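Local structure of prophenoloxidase b (3WKY) at residues Gln13-Leu25 / Lys104-Tyr117. The protein is a type 3 copper protein of crustacean hemolymph, the precursor of a phenoloxidase that probably hydroxylates monophenols and oxidises o-diphenols. Residues are numbered along the deposited sequence; the frame is centred on the assembly and turned at random. Where two conformers were deposited one is given.
Sequences QLFYLPYESTSTL and KDHVNSAVFLAALY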
ATOM      1  N   GLN A  13      36.735  32.270 -31.931  1.00 39.47           N
ATOM      2  CA  GLN A  13      36.321  33.390 -31.095  1.00 38.02           C
ATOM      3  C   GLN A  13      34.804  33.501 -30.988  1.00 30.15           C
ATOM      4  O   GLN A  13      34.287  34.126 -30.065  1.00 32.35           O
ATOM      5  CB  GLN A  13      36.905  34.697 -31.634  1.00 38.54           C
ATOM      6  CG  GLN A  13      38.404  34.828 -31.435  1.00 44.18           C
ATOM      7  CD  GLN A  13      38.953  36.115 -32.020  1.00 47.35           C
ATOM      8  OE1 GLN A  13      38.323  36.743 -32.878  1.00 42.38           O
ATOM      9  NE2 GLN A  13      40.130  36.516 -31.559  1.00 47.30           N
ATOM     10  N   LEU A  14      34.090  32.898 -31.934  1.00 26.56           N
ATOM     11  CA  LEU A  14      32.631  32.946 -31.928  1.00 28.13           C
ATOM     12  C   LEU A  14      32.045  32.152 -30.760  1.00 25.69           C
ATOM     13  O   LEU A  14      30.903  32.377 -30.369  1.00 28.40           O
ATOM     14  CB  LEU A  14      32.078  32.405 -33.241  1.00 36.52           C
ATOM     15  CG  LEU A  14      32.707  32.981 -34.508  1.00 46.49           C
ATOM     16  CD1 LEU A  14      32.369  32.112 -35.710  1.00 49.28           C
ATOM     17  CD2 LEU A  14      32.242  34.399 -34.735  1.00 32.90           C
ATOM     18  N   PHE A  15      32.831  31.226 -30.215  1.00 25.93           N
ATOM     19  CA  PHE A  15      32.400  30.401 -29.086  1.00 28.36           C
ATOM     20  C   PHE A  15      32.467  31.185 -27.782  1.00 31.78           C
ATOM     21  O   PHE A  15      31.860  30.793 -26.781  1.00 26.44           O
ATOM     22  CB  PHE A  15      33.317  29.177 -28.943  1.00 26.16           C
ATOM     23  CG  PHE A  15      33.168  28.143 -30.040  1.00 31.59           C
ATOM     24  CD1 PHE A  15      33.868  28.264 -31.239  1.00 26.84           C
ATOM     25  CD2 PHE A  15      32.372  27.015 -29.846  1.00 29.16           C
ATOM     26  CE1 PHE A  15      33.747  27.302 -32.236  1.00 28.87           C
ATOM     27  CE2 PHE A  15      32.248  26.043 -30.840  1.00 31.03           C
ATOM     28  CZ  PHE A  15      32.935  26.186 -32.039  1.00 25.91           C
ATOM     29  N   TYR A  16      33.217  32.287 -27.786  1.00 27.91           N
ATOM     30  CA  TYR A  16      33.530  33.001 -26.542  1.00 26.76           C
ATOM     31  C   TYR A  16      32.413  33.909 -26.016  1.00 23.47           C
ATOM     32  O   TYR A  16      31.548  34.348 -26.772  1.00 26.07           O
ATOM     33  CB  TYR A  16      34.828  33.798 -26.694  1.00 30.96           C
ATOM     34  CG  TYR A  16      36.047  32.920 -26.832  1.00 36.35           C
ATOM     35  CD1 TYR A  16      35.973  31.558 -26.568  1.00 39.40           C
ATOM     36  CD2 TYR A  16      37.269  33.447 -27.222  1.00 40.62           C
ATOM     37  CE1 TYR A  16      37.079  30.742 -26.694  1.00 47.06           C
ATOM     38  CE2 TYR A  16      38.386  32.636 -27.347  1.00 49.54           C
ATOM     39  CZ  TYR A  16      38.281  31.282 -27.083  1.00 53.15           C
ATOM     40  OH  TYR A  16      39.379  30.461 -27.204  1.00 63.54           O
ATOM     41  N   LEU A  17      32.457  34.164 -24.706  1.00 27.83           N
ATOM     42  CA  LEU A  17      31.488  35.012 -24.009  1.00 29.32           C
ATOM     43  C   LEU A  17      30.049  34.818 -24.504  1.00 29.39           C
ATOM     44  O   LEU A  17      29.416  35.772 -24.952  1.00 25.28           O
ATOM     45  CB  LEU A  17      31.897  36.488 -24.142  1.00 26.46           C
ATOM     46  CG  LEU A  17      33.327  36.835 -23.718  1.00 29.08           C
ATOM     47  CD1 LEU A  17      33.588  38.337 -23.874  1.00 32.59           C
ATOM     48  CD2 LEU A  17      33.627  36.388 -22.291  1.00 29.65           C
ATOM     49  N   PRO A  18      29.531  33.575 -24.432  1.00 24.24           N
ATOM     50  CA  PRO A  18      28.240  33.281 -25.067  1.00 25.06           C
ATOM     51  C   PRO A  18      27.040  33.979 -24.423  1.00 24.50           C
ATOM     52  O   PRO A  18      25.988  34.061 -25.060  1.00 27.34           O
ATOM     53  CB  PRO A  18      28.122  31.749 -24.933  1.00 25.57           C
ATOM     54  CG  PRO A  18      28.993  31.397 -23.773  1.00 21.14           C
ATOM     55  CD  PRO A  18      30.136  32.377 -23.813  1.00 25.55           C
ATOM     56  N   TYR A  19      27.183  34.468 -23.193  1.00 23.75           N
ATOM     57  CA  TYR A  19      26.073  35.169 -22.547  1.00 27.28           C
ATOM     58  C   TYR A  19      26.132  36.678 -22.772  1.00 31.15           C
ATOM     59  O   TYR A  19      25.263  37.412 -22.298  1.00 28.45           O
ATOM     60  CB  TYR A  19      26.051  34.892 -21.048  1.00 25.15           C
ATOM     61  CG  TYR A  19      25.839  33.438 -20.685  1.00 32.70           C
ATOM     62  CD1 TYR A  19      24.570  32.872 -20.713  1.00 30.07           C
ATOM     63  CD2 TYR A  19      26.908  32.639 -20.299  1.00 29.14           C
ATOM     64  CE1 TYR A  19      24.374  31.541 -20.373  1.00 32.94           C
ATOM     65  CE2 TYR A  19      26.723  31.315 -19.952  1.00 29.04           C
ATOM     66  CZ  TYR A  19      25.453  30.772 -19.989  1.00 28.83           C
ATOM     67  OH  TYR A  19      25.275  29.451 -19.640  1.00 30.87           O
ATOM     68  N   GLU A  20      27.161  37.146 -23.472  1.00 27.36           N
ATOM     69  CA  GLU A  20      27.289  38.580 -23.729  1.00 26.01           C
ATOM     70  C   GLU A  20      26.799  38.909 -25.128  1.00 30.67           C
ATOM     71  O   GLU A  20      26.660  38.021 -25.966  1.00 28.10           O
ATOM     72  CB  GLU A  20      28.732  39.048 -23.529  1.00 29.90           C
ATOM     73  CG  GLU A  20      29.316  38.745 -22.147  1.00 30.94           C
ATOM     74  CD  GLU A  20      28.612  39.486 -21.018  1.00 40.38           C
ATOM     75  OE1 GLU A  20      27.950  40.507 -21.292  1.00 38.16           O
ATOM     76  OE2 GLU A  20      28.727  39.052 -19.852  1.00 33.76           O
ATOM     77  N   SER A  21      26.510  40.183 -25.376  1.00 32.11           N
ATOM     78  CA  SER A  21      26.073  40.610 -26.699  1.00 31.44           C
ATOM     79  C   SER A  21      27.204  40.455 -27.705  1.00 29.29           C
ATOM     80  O   SER A  21      28.375  40.366 -27.331  1.00 30.64           O
ATOM     81  CB  SER A  21      25.636  42.075 -26.677  1.00 34.55           C
ATOM     82  OG  SER A  21      26.757  42.917 -26.480  1.00 33.79           O
ATOM     83  N   THR A  22      26.844  40.418 -28.983  1.00 29.63           N
ATOM     84  CA  THR A  22      27.836  40.388 -30.051  1.00 32.69           C
ATOM     85  C   THR A  22      28.703  41.653 -29.992  1.00 34.46           C
ATOM     86  O   THR A  22      29.907  41.606 -30.248  1.00 34.04           O
ATOM     87  CB  THR A  22      27.164  40.276 -31.426  1.00 32.14           C
ATOM     88  OG1 THR A  22      26.236  39.182 -31.417  1.00 39.43           O
ATOM     89  CG2 THR A  22      28.205  40.047 -32.521  1.00 34.92           C
ATOM     90  N   SER A  23      28.085  42.777 -29.635  1.00 37.39           N
ATOM     91  CA  SER A  23      28.819  44.036 -29.504  1.00 39.44           C
ATOM     92  C   SER A  23      29.920  43.960 -28.447  1.00 35.30           C
ATOM     93  O   SER A  23      31.038  44.422 -28.675  1.00 41.07           O
ATOM     94  CB  SER A  23      27.865  45.190 -29.191  1.00 35.53           C
ATOM     95  OG  SER A  23      27.008  45.457 -30.283  1.00 52.69           O
ATOM     96  N   THR A  24      29.604  43.373 -27.295  1.00 35.36           N
ATOM     97  CA  THR A  24      30.577  43.225 -26.215  1.00 31.32           C
ATOM     98  C   THR A  24      31.736  42.329 -26.647  1.00 35.34           C
ATOM     99  O   THR A  24      32.903  42.599 -26.341  1.00 39.97           O
ATOM    100  CB  THR A  24      29.927  42.619 -24.949  1.00 37.33           C
ATOM    101  OG1 THR A  24      28.922  43.508 -24.448  1.00 42.23           O
ATOM    102  CG2 THR A  24      30.967  42.383 -23.865  1.00 36.38           C
ATOM    103  N   LEU A  25      31.412  41.257 -27.356  1.00 34.41           N
ATOM    104  CA  LEU A  25      32.436  40.330 -27.816  1.00 37.03           C
ATOM    105  C   LEU A  25      33.308  41.004 -28.873  1.00 39.06           C
ATOM    106  O   LEU A  25      34.537  40.907 -28.836  1.00 37.69           O
ATOM    107  CB  LEU A  25      31.792  39.061 -28.386  1.00 34.33           C
ATOM    108  CG  LEU A  25      32.749  38.022 -28.981  1.00 33.63           C
ATOM    109  CD1 LEU A  25      33.594  37.370 -27.903  1.00 35.60           C
ATOM    110  CD2 LEU A  25      31.982  36.973 -29.785  1.00 37.90           C
ATOM    111  N   LYS A 104      24.013  35.823 -33.895  1.00 27.70           N
ATOM    112  CA  LYS A 104      24.340  35.558 -32.498  1.00 29.33           C
ATOM    113  C   LYS A 104      23.440  36.269 -31.485  1.00 36.78           C
ATOM    114  O   LYS A 104      23.088  35.684 -30.456  1.00 27.82           O
ATOM    115  CB  LYS A 104      25.801  35.904 -32.226  1.00 32.37           C
ATOM    116  CG  LYS A 104      26.244  35.640 -30.806  1.00 42.05           C
ATOM    117  CD  LYS A 104      27.674  36.090 -30.598  1.00 37.55           C
ATOM    118  CE  LYS A 104      28.261  35.497 -29.338  1.00 47.29           C
ATOM    119  NZ  LYS A 104      27.849  36.161 -28.075  1.00 41.97           N
ATOM    120  N   ASP A 105      23.064  37.516 -31.770  1.00 29.69           N
ATOM    121  CA  ASP A 105      22.191  38.278 -30.869  1.00 30.42           C
ATOM    122  C   ASP A 105      20.744  37.789 -30.858  1.00 33.71           C
ATOM    123  O   ASP A 105      19.959  38.191 -30.001  1.00 36.57           O
ATOM    124  CB  ASP A 105      22.187  39.766 -31.252  1.00 33.39           C
ATOM    125  CG  ASP A 105      23.405  40.510 -30.747  1.00 36.71           C
ATOM    126  OD1 ASP A 105      23.899  40.186 -29.645  1.00 36.20           O
ATOM    127  OD2 ASP A 105      23.863  41.436 -31.454  1.00 40.47           O
ATOM    128  N   HIS A 106      20.391  36.934 -31.811  1.00 24.18           N
ATOM    129  CA  HIS A 106      18.997  36.604 -32.066  1.00 28.04           C
ATOM    130  C   HIS A 106      18.633  35.156 -31.771  1.00 31.55           C
ATOM    131  O   HIS A 106      17.473  34.768 -31.921  1.00 31.14           O
ATOM    132  CB  HIS A 106      18.661  36.931 -33.519  1.00 33.51           C
ATOM    133  CG  HIS A 106      19.012  38.335 -33.900  1.00 44.16           C
ATOM    134  ND1 HIS A 106      18.125  39.383 -33.774  1.00 40.99           N
ATOM    135  CD2 HIS A 106      20.169  38.870 -34.362  1.00 40.49           C
ATOM    136  CE1 HIS A 106      18.714  40.501 -34.162  1.00 43.71           C
ATOM    137  NE2 HIS A 106      19.954  40.218 -34.521  1.00 42.49           N
ATOM    138  N   VAL A 107      19.621  34.366 -31.359  1.00 32.04           N
ATOM    139  CA  VAL A 107      19.407  32.952 -31.064  0.54 28.11           C
ATOM    140  C   VAL A 107      19.796  32.632 -29.630  1.00 23.20           C
ATOM    141  O   VAL A 107      20.674  33.282 -29.052  1.00 28.19           O
ATOM    142  CB  VAL A 107      20.222  32.036 -32.004  0.54 33.14           C
ATOM    143  CG1 VAL A 107      19.648  32.051 -33.405  0.54 27.71           C
ATOM    144  CG2 VAL A 107      21.671  32.460 -32.023  0.54 31.54           C
ATOM    145  N   ASN A 108      19.115  31.645 -29.048  1.00 23.33           N
ATOM    146  CA  ASN A 108      19.448  31.111 -27.735  1.00 23.99           C
ATOM    147  C   ASN A 108      20.947  30.761 -27.709  1.00 23.60           C
ATOM    148  O   ASN A 108      21.453  30.141 -28.641  1.00 24.80           O
ATOM    149  CB  ASN A 108      18.570  29.869 -27.501  1.00 22.49           C
ATOM    150  CG  ASN A 108      18.925  29.126 -26.242  1.00 26.90           C
ATOM    151  OD1 ASN A 108      19.954  28.460 -26.183  1.00 23.41           O
ATOM    152  ND2 ASN A 108      18.060  29.214 -25.228  1.00 26.63           N
ATOM    153  N   SER A 109      21.667  31.170 -26.666  1.00 21.71           N
ATOM    154  CA  SER A 109      23.116  31.014 -26.696  0.52 25.47           C
ATOM    155  C   SER A 109      23.566  29.555 -26.676  1.00 25.95           C
ATOM    156  O   SER A 109      24.546  29.215 -27.339  1.00 21.88           O
ATOM    157  CB  SER A 109      23.801  31.830 -25.595  0.52 29.70           C
ATOM    158  OG  SER A 109      23.234  31.574 -24.328  0.52 31.11           O
ATOM    159  N   ALA A 110      22.856  28.697 -25.950  1.00 23.61           N
ATOM    160  CA  ALA A 110      23.230  27.281 -25.904  1.00 22.77           C
ATOM    161  C   ALA A 110      22.918  26.588 -27.228  1.00 24.82           C
ATOM    162  O   ALA A 110      23.671  25.722 -27.682  1.00 21.59           O
ATOM    163  CB  ALA A 110      22.551  26.567 -24.723  1.00 20.70           C
ATOM    164  N   VAL A 111      21.811  26.975 -27.851  1.00 19.34           N
ATOM    165  CA  VAL A 111      21.466  26.485 -29.177  1.00 22.01           C
ATOM    166  C   VAL A 111      22.534  26.943 -30.181  1.00 23.46           C
ATOM    167  O   VAL A 111      22.970  26.168 -31.039  1.00 22.98           O
ATOM    168  CB  VAL A 111      20.058  26.964 -29.598  1.00 22.25           C
ATOM    169  CG1 VAL A 111      19.819  26.758 -31.099  1.00 21.24           C
ATOM    170  CG2 VAL A 111      18.983  26.235 -28.779  1.00 21.96           C
ATOM    171  N   PHE A 112      22.985  28.186 -30.038  1.00 22.84           N
ATOM    172  CA  PHE A 112      24.056  28.730 -30.887  1.00 22.83           C
ATOM    173  C   PHE A 112      25.339  27.899 -30.773  1.00 22.81           C
ATOM    174  O   PHE A 112      25.900  27.455 -31.787  1.00 23.54           O
ATOM    175  CB  PHE A 112      24.320  30.194 -30.513  1.00 24.90           C
ATOM    176  CG  PHE A 112      25.429  30.840 -31.303  1.00 25.11           C
ATOM    177  CD1 PHE A 112      25.194  31.321 -32.585  1.00 31.09           C
ATOM    178  CD2 PHE A 112      26.699  30.977 -30.758  1.00 24.57           C
ATOM    179  CE1 PHE A 112      26.206  31.927 -33.312  1.00 30.92           C
ATOM    180  CE2 PHE A 112      27.723  31.576 -31.483  1.00 36.43           C
ATOM    181  CZ  PHE A 112      27.475  32.050 -32.762  1.00 31.90           C
ATOM    182  N   LEU A 113      25.797  27.687 -29.540  1.00 20.39           N
ATOM    183  CA  LEU A 113      26.977  26.868 -29.273  1.00 24.75           C
ATOM    184  C   LEU A 113      26.859  25.440 -29.788  1.00 23.35           C
ATOM    185  O   LEU A 113      27.813  24.908 -30.362  1.00 20.13           O
ATOM    186  CB  LEU A 113      27.304  26.856 -27.776  1.00 22.50           C
ATOM    187  CG  LEU A 113      27.818  28.185 -27.237  1.00 28.33           C
ATOM    188  CD1 LEU A 113      28.022  28.109 -25.746  1.00 23.82           C
ATOM    189  CD2 LEU A 113      29.128  28.552 -27.947  1.00 24.02           C
ATOM    190  N   ALA A 114      25.705  24.812 -29.580  1.00 19.46           N
ATOM    191  CA  ALA A 114      25.508  23.434 -30.041  1.00 23.95           C
ATOM    192  C   ALA A 114      25.624  23.356 -31.559  1.00 23.15           C
ATOM    193  O   ALA A 114      26.308  22.484 -32.098  1.00 21.25           O
ATOM    194  CB  ALA A 114      24.150  22.905 -29.581  1.00 20.50           C
ATOM    195  N   ALA A 115      24.953  24.280 -32.242  1.00 20.89           N
ATOM    196  CA  ALA A 115      25.003  24.359 -33.702  1.00 23.54           C
ATOM    197  C   ALA A 115      26.437  24.553 -34.217  1.00 21.69           C
ATOM    198  O   ALA A 115      26.830  23.957 -35.232  1.00 20.08           O
ATOM    199  CB  ALA A 115      24.078  25.490 -34.207  1.00 21.07           C
ATOM    200  N   LEU A 116      27.219  25.372 -33.517  1.00 21.24           N
ATOM    201  CA  LEU A 116      28.609  25.621 -33.900  0.53 24.28           C
ATOM    202  C   LEU A 116      29.468  24.366 -33.777  1.00 29.59           C
ATOM    203  O   LEU A 116      30.224  24.020 -34.689  1.00 23.05           O
ATOM    204  CB  LEU A 116      29.219  26.727 -33.039  0.53 24.60           C
ATOM    205  CG  LEU A 116      29.224  28.147 -33.600  0.53 32.20           C
ATOM    206  CD1 LEU A 116      30.045  29.052 -32.694  0.53 36.56           C
ATOM    207  CD2 LEU A 116      29.783  28.146 -35.021  0.53 36.60           C
ATOM    208  N   TYR A 117      29.362  23.677 -32.641  1.00 19.64           N
ATOM    209  CA  TYR A 117      30.126  22.440 -32.456  1.00 22.13           C
ATOM    210  C   TYR A 117      29.712  21.409 -33.499  1.00 22.60           C
ATOM    211  O   TYR A 117      30.563  20.726 -34.079  1.00 23.61           O
ATOM    212  CB  TYR A 117      29.932  21.868 -31.043  1.00 19.43           C
ATOM    213  CG  TYR A 117      30.798  22.496 -29.968  1.00 20.43           C
ATOM    214  CD1 TYR A 117      32.081  22.034 -29.726  1.00 20.11           C
ATOM    215  CD2 TYR A 117      30.309  23.524 -29.164  1.00 19.96           C
ATOM    216  CE1 TYR A 117      32.871  22.596 -28.729  1.00 19.44           C
ATOM    217  CE2 TYR A 117      31.090  24.094 -28.166  1.00 18.71           C
ATOM    218  CZ  TYR A 117      32.366  23.628 -27.955  1.00 21.28           C
ATOM    219  OH  TYR A 117      33.138  24.195 -26.961  1.00 22.28           O
TER
HETATM  220  O   HOH W   1      25.438  34.083 -27.735  1.00 33.43           O
HETATM  221  O   HOH W   2      25.404  37.672 -28.450  1.00 41.10           O
HETATM  222  O   HOH W   3      24.609  39.167 -33.351  1.00 30.58           O
HETATM  223  O   HOH W   4      25.399  43.182 -30.026  1.00 41.24           O
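F15 drives the edge of its ring into the face of Y117, a T-shaped pair with centroids 4.8 Å apart and planes at 72°. F15 CE2 does the touching, 3.5 Å from Y117 CE2 and offset toward the rim of the tyrosine ring. In the conformer given, L116 CD1 sits over the centre of one F15 face, a CH-pi contact almost exactly on the ring normal, and L116 CB reaches CE2 of the same ring. With CG of F15 anti to its carbonyl carbon, the ring reaches from 13-25 toward helix 109-122. One turn earlier on that helix, L113 splits its methyls: CD1 packs on P18 CB at 3.7 Å, while CD2 lies against the F15 backbone. Y117 also meets W200 edge-to-face and hydrogen-bonds through OH to P132 O, so an alanine here would probably leave the F15 edge facing a gap and P132 O without this donor.

The other end is polar. At the start of helix 22-29, T22 N donates an almost straight hydrogen bond (N-H...O 174°) to D105 OD1, 3.0 Å away, on the syn side but somewhat out of the carboxylate plane. Water 4 links D105 OD2 to S23 N, and OD2 also receives T47 N. K104 runs extended past T22 OG1 and then bends at its last torsion (chi4 -79°), which brings NZ among the carbonyls of the 17-20 turn; water 1 bridges NZ to P18 O, and E20 O lies 3.1 Å from NZ at a poor angle.

An aromatic and aliphatic core thus passes into a charged end, joining 13-25 to helix 109-122 and the residues just before it: the carboxylate of D105 probably favours the start of helix 22-29, taking T22 N directly and S23 N through a water, and the ammonium of K104 probably offsets the carbonyl oxygens turned inward.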